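Local coordinates for protein possible thiamine biosynthesis enzyme (Candida albicans, PDB 2X7Q) that is of unknown function but has the periplasmic binding protein fold and may bind a small solute, possibly a thiamine precursor, at residues 220-223 / 224-228; 274-277 / 278-282. The protein carries 1 engineered substitution. All blocks are in the same frame, centred on the assembly; numbering follows the deposited sequence.

Contact 1 of 2, residues 220-223 / 224-228; sequences KNFI and DAVNQ
Asp224 meets Lys220 one turn back along helix 216-235, an i to i+4 salt bridge on an alpha helix that lies against one of the two sheets of the periplasmic binding protein fold. OD2 of Asp224 takes NZ of Lys220 at 3.0 Å on its syn lone pair, the side of its other oxygen. The lysine can deliver the ammonium there because its chain runs extended, with CG anti to the backbone N (chi1 176°), and bends at the last torsion (chi4 -58°), which turns NZ back toward OD2. The second oxygen has a different partner: a water donates to Asp224 OD1 at 2.7 Å and lies 2.9 Å from Lys220 O. That carbonyl is also the acceptor for Asp224 N at 3.0 Å, in the carbonyl plane, so the main chain and the carboxylate of Asp224 are both tied to Lys220. Ala225 continues the helical ladder, its N bonding to Asn221 O at 2.9 Å, and its methyl touches Tyr39 of helix 38-41. At Val226 the chemistry turns apolar. Its N bonds to Phe222 O, while CG2 sits over one face of the Phe222 ring as a CH-pi contact, 3.9 Å from the centroid and 18° off the ring normal, offset toward the rim. The Phe222 side chain also touches Leu17 and Val19 of strand 17-21, which places this flank of the helix on the sheet. Asn227 adds the next bond along the helix. Its amide ND2 turns out of the segment and bonds to the carbonyl of Ile268, whose side chain touches Ile223, and its main-chain N donates to Ile223 O at 2.9 Å.

Contact 2 of 2, residues 274-277 / 278-282; sequences DWDT and IVVKT
Val279 lays its CG2 methyl over the six-membered ring of Trp275, 3.5 Å from the centroid and only 5° off the ring normal, a CH-pi contact in the first turn of helix 275-289. With CG anti to the backbone N (chi1 -169°), the indole is set where both Val279 methyls meet its six-membered ring, CG1 near CE2 and CZ2. Val280 comes across at about a right angle, its CG2 3.8 Å from Trp275 CD1. Thr277 OG1, also anti to its N, bonds to Ser201 N, and Thr282 OG1 donates to Ile278 O at 2.8 Å from above the carbonyl plane. The bent lysine, turned at chi3 and chi4, rests CD of Lys281 3.7 Å from Thr277 CA. Asp274 is the N-cap, but its OD1 takes Asp276 N in a long, bent bond (3.3 Å, 138°); the straighter hold is Ile278 N to Asp274 O at 3.0 Å. Beyond it the turn widens to a pi-type one, and Lys281 N bonds to Asp276 O. The chemistry implies a helix start held mainly by its backbone, with one carbonyl, Trp275 O, shared by the N-H groups of Val279 and Val280, while the indole also meets Lys309 in a cation-pi contact.

How the contacts relate
Both contacts are local, i to i+4 in contact 1, i+4 and i+5 in contact 2, and they belong to different helices: contact 1 lies mid-helix in 216-235, contact 2 at the start of 275-289. Their centres are 22 Å apart and their nearest atoms about 12 Å, so neither touches the other. Each is partly buried: Phe222, Ile223, Ala225 and Val226 give contact 1 its core side, whereas contact 2 sets buried Ile278, Val279 and Thr282 against exposed Asp274, Asp276 and Lys281. Contact 1 keeps regular backbone bonding and places an ion pair and an aromatic on separate flanks, the latter against strand 17-21. Contact 2 pairs a capped, widened turn with packing toward helices 74-82 and 296-306.

Contact 1 of 2, residues 220-223 / 224-228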
loop_
_atom_site.group_PDB
_atom_site.type_symbol
_atom_site.label_atom_id
_atom_site.label_comp_id
_atom_site.label_asym_id
_atom_site.label_seq_id
_atom_site.Cartn_x
_atom_site.Cartn_y
_atom_site.Cartn_z
ATOM N N LYS A 220 5.875 -6.779 18.420
ATOM C CA LYS A 220 4.631 -6.546 19.152
ATOM C C LYS A 220 4.587 -5.128 19.715
ATOM O O LYS A 220 3.604 -4.404 19.537
ATOM C CB LYS A 220 4.459 -7.563 20.287
ATOM C CG LYS A 220 3.220 -7.332 21.154
ATOM C CD LYS A 220 3.181 -8.294 22.335
ATOM C CE LYS A 220 1.987 -8.008 23.246
ATOM N NZ LYS A 220 2.009 -6.599 23.759
ATOM N N ASN A 221 5.655 -4.741 20.406
ATOM C CA ASN A 221 5.762 -3.399 20.970
ATOM C C ASN A 221 5.682 -2.316 19.895
ATOM O O ASN A 221 5.116 -1.246 20.116
ATOM C CB ASN A 221 7.058 -3.252 21.774
ATOM C CG ASN A 221 6.984 -3.933 23.124
ATOM O OD1 ASN A 221 6.386 -3.411 24.064
ATOM N ND2 ASN A 221 7.585 -5.111 23.223
ATOM N N PHE A 222 6.263 -2.597 18.732
ATOM C CA PHE A 222 6.198 -1.671 17.608
ATOM C C PHE A 222 4.751 -1.455 17.182
ATOM O O PHE A 222 4.322 -0.324 16.965
ATOM C CB PHE A 222 7.022 -2.190 16.428
ATOM C CG PHE A 222 6.821 -1.410 15.158
ATOM C CD1 PHE A 222 7.454 -0.191 14.969
ATOM C CD2 PHE A 222 6.004 -1.898 14.153
ATOM C CE1 PHE A 222 7.269 0.528 13.800
ATOM C CE2 PHE A 222 5.816 -1.184 12.984
ATOM C CZ PHE A 222 6.448 0.030 12.807
ATOM N N ILE A 223 4.004 -2.548 17.061
ATOM C CA ILE A 223 2.597 -2.476 16.687
ATOM C C ILE A 223 1.801 -1.687 17.721
ATOM O O ILE A 223 0.946 -0.874 17.370
ATOM C CB ILE A 223 1.983 -3.879 16.523
ATOM C CG1 ILE A 223 2.686 -4.640 15.396
ATOM C CG2 ILE A 223 0.494 -3.779 16.248
ATOM C CD1 ILE A 223 2.123 -6.022 15.146
ATOM N N ASP A 224 2.089 -1.928 18.996
ATOM C CA ASP A 224 1.433 -1.199 20.077
ATOM C C ASP A 224 1.752 0.292 19.992
ATOM O O ASP A 224 0.895 1.133 20.249
ATOM C CB ASP A 224 1.851 -1.755 21.439
ATOM C CG ASP A 224 1.296 -3.140 21.697
ATOM O OD1 ASP A 224 0.382 -3.562 20.962
ATOM O OD2 ASP A 224 1.762 -3.806 22.644
ATOM N N ALA A 225 2.989 0.614 19.625
ATOM C CA ALA A 225 3.405 2.003 19.473
ATOM C C ALA A 225 2.665 2.647 18.306
ATOM O O ALA A 225 2.265 3.808 18.377
ATOM C CB ALA A 225 4.908 2.087 19.265
ATOM N N VAL A 226 2.494 1.887 17.228
ATOM C CA VAL A 226 1.742 2.352 16.070
ATOM C C VAL A 226 0.284 2.597 16.443
ATOM O O VAL A 226 -0.339 3.535 15.953
ATOM C CB VAL A 226 1.816 1.343 14.906
ATOM C CG1 VAL A 226 0.898 1.765 13.772
ATOM C CG2 VAL A 226 3.250 1.200 14.417
ATOM N N ASN A 227 -0.251 1.757 17.324
ATOM C CA ASN A 227 -1.622 1.914 17.796
ATOM C C ASN A 227 -1.817 3.259 18.484
ATOM O O ASN A 227 -2.841 3.915 18.305
ATOM C CB ASN A 227 -1.995 0.778 18.754
ATOM C CG ASN A 227 -3.450 0.826 19.179
ATOM O OD1 ASN A 227 -3.908 1.802 19.776
ATOM N ND2 ASN A 227 -4.188 -0.232 18.869
ATOM N N GLN A 228 -0.829 3.660 19.277
ATOM C CA GLN A 228 -0.865 4.950 19.955
ATOM C C GLN A 228 -0.655 6.081 18.954
ATOM O O GLN A 228 -1.246 7.151 19.084
ATOM C CB GLN A 228 0.199 5.012 21.054
ATOM C CG GLN A 228 -0.113 4.159 22.275
ATOM C CD GLN A 228 0.901 4.334 23.386
ATOM O OE1 GLN A 228 2.101 4.426 23.135
ATOM N NE2 GLN A 228 0.422 4.375 24.624
HETATM O O HOH W 1 1.009 -5.695 19.368
#

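Contact 2 of 2, residues 274-277 / 278-282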
loop_
_atom_site.group_PDB
_atom_site.type_symbol
_atom_site.label_atom_id
_atom_site.label_comp_id
_atom_site.label_asym_id
_atom_site.label_seq_id
_atom_site.Cartn_x
_atom_site.Cartn_y
_atom_site.Cartn_z
ATOM N N ASP A 274 -9.019 -8.616 9.949
ATOM C CA ASP A 274 -10.256 -9.118 9.368
ATOM C C ASP A 274 -9.956 -10.029 8.182
ATOM O O ASP A 274 -9.607 -9.561 7.100
ATOM C CB ASP A 274 -11.159 -7.961 8.942
ATOM C CG ASP A 274 -12.542 -8.423 8.531
ATOM O OD1 ASP A 274 -12.784 -9.650 8.519
ATOM O OD2 ASP A 274 -13.390 -7.561 8.228
ATOM N N TRP A 275 -10.098 -11.332 8.399
ATOM C CA TRP A 275 -9.777 -12.332 7.387
ATOM C C TRP A 275 -10.564 -12.129 6.095
ATOM O O TRP A 275 -10.025 -12.296 5.003
ATOM C CB TRP A 275 -10.029 -13.735 7.942
ATOM C CG TRP A 275 -9.480 -14.829 7.083
ATOM C CD1 TRP A 275 -10.166 -15.591 6.178
ATOM C CD2 TRP A 275 -8.119 -15.287 7.036
ATOM N NE1 TRP A 275 -9.320 -16.492 5.579
ATOM C CE2 TRP A 275 -8.063 -16.325 6.088
ATOM C CE3 TRP A 275 -6.953 -14.915 7.712
ATOM C CZ2 TRP A 275 -6.875 -17.001 5.797
ATOM C CZ3 TRP A 275 -5.780 -15.587 7.419
ATOM C CH2 TRP A 275 -5.749 -16.617 6.471
ATOM N N ASP A 276 -11.834 -11.759 6.223
ATOM C CA ASP A 276 -12.708 -11.597 5.064
ATOM C C ASP A 276 -12.222 -10.514 4.101
ATOM O O ASP A 276 -12.279 -10.688 2.885
ATOM C CB ASP A 276 -14.140 -11.293 5.512
ATOM C CG ASP A 276 -15.075 -11.027 4.344
ATOM O OD1 ASP A 276 -15.272 -11.940 3.514
ATOM O OD2 ASP A 276 -15.609 -9.901 4.253
ATOM N N THR A 277 -11.747 -9.399 4.647
ATOM C CA THR A 277 -11.357 -8.256 3.825
ATOM C C THR A 277 -9.897 -8.304 3.381
ATOM O O THR A 277 -9.570 -7.886 2.270
ATOM C CB THR A 277 -11.626 -6.917 4.549
ATOM O OG1 THR A 277 -11.333 -5.827 3.668
ATOM C CG2 THR A 277 -10.764 -6.797 5.795
ATOM N N ILE A 278 -9.024 -8.816 4.245
ATOM C CA ILE A 278 -7.597 -8.880 3.941
ATOM C C ILE A 278 -7.244 -10.070 3.049
ATOM O O ILE A 278 -6.411 -9.955 2.148
ATOM C CB ILE A 278 -6.745 -8.945 5.226
ATOM C CG1 ILE A 278 -6.867 -7.640 6.017
ATOM C CG2 ILE A 278 -5.290 -9.225 4.890
ATOM C CD1 ILE A 278 -6.331 -6.425 5.288
ATOM N N VAL A 279 -7.884 -11.208 3.299
ATOM C CA VAL A 279 -7.579 -12.437 2.571
ATOM C C VAL A 279 -8.642 -12.809 1.535
ATOM O O VAL A 279 -8.363 -12.862 0.335
ATOM C CB VAL A 279 -7.394 -13.620 3.534
ATOM C CG1 VAL A 279 -7.210 -14.918 2.755
ATOM C CG2 VAL A 279 -6.219 -13.366 4.454
ATOM N N VAL A 280 -9.860 -13.066 2.003
ATOM C CA VAL A 280 -10.937 -13.551 1.140
ATOM C C VAL A 280 -11.184 -12.656 -0.076
ATOM O O VAL A 280 -11.023 -13.092 -1.216
ATOM C CB VAL A 280 -12.258 -13.724 1.920
ATOM C CG1 VAL A 280 -13.374 -14.153 0.980
ATOM C CG2 VAL A 280 -12.082 -14.729 3.043
ATOM N N LYS A 281 -11.571 -11.408 0.170
ATOM C CA LYS A 281 -11.872 -10.469 -0.910
ATOM C C LYS A 281 -10.671 -10.264 -1.833
ATOM O O LYS A 281 -10.825 -10.168 -3.050
ATOM C CB LYS A 281 -12.337 -9.121 -0.348
ATOM C CG LYS A 281 -13.554 -9.196 0.566
ATOM C CD LYS A 281 -13.889 -7.833 1.160
ATOM C CE LYS A 281 -14.743 -6.988 0.220
ATOM N NZ LYS A 281 -16.177 -7.398 0.228
ATOM N N THR A 282 -9.477 -10.191 -1.250
ATOM C CA THR A 282 -8.261 -9.959 -2.025
ATOM C C THR A 282 -7.994 -11.089 -3.018
ATOM O O THR A 282 -7.762 -10.845 -4.202
ATOM C CB THR A 282 -7.029 -9.779 -1.117
ATOM O OG1 THR A 282 -7.253 -8.692 -0.213
ATOM C CG2 THR A 282 -5.789 -9.493 -1.950
#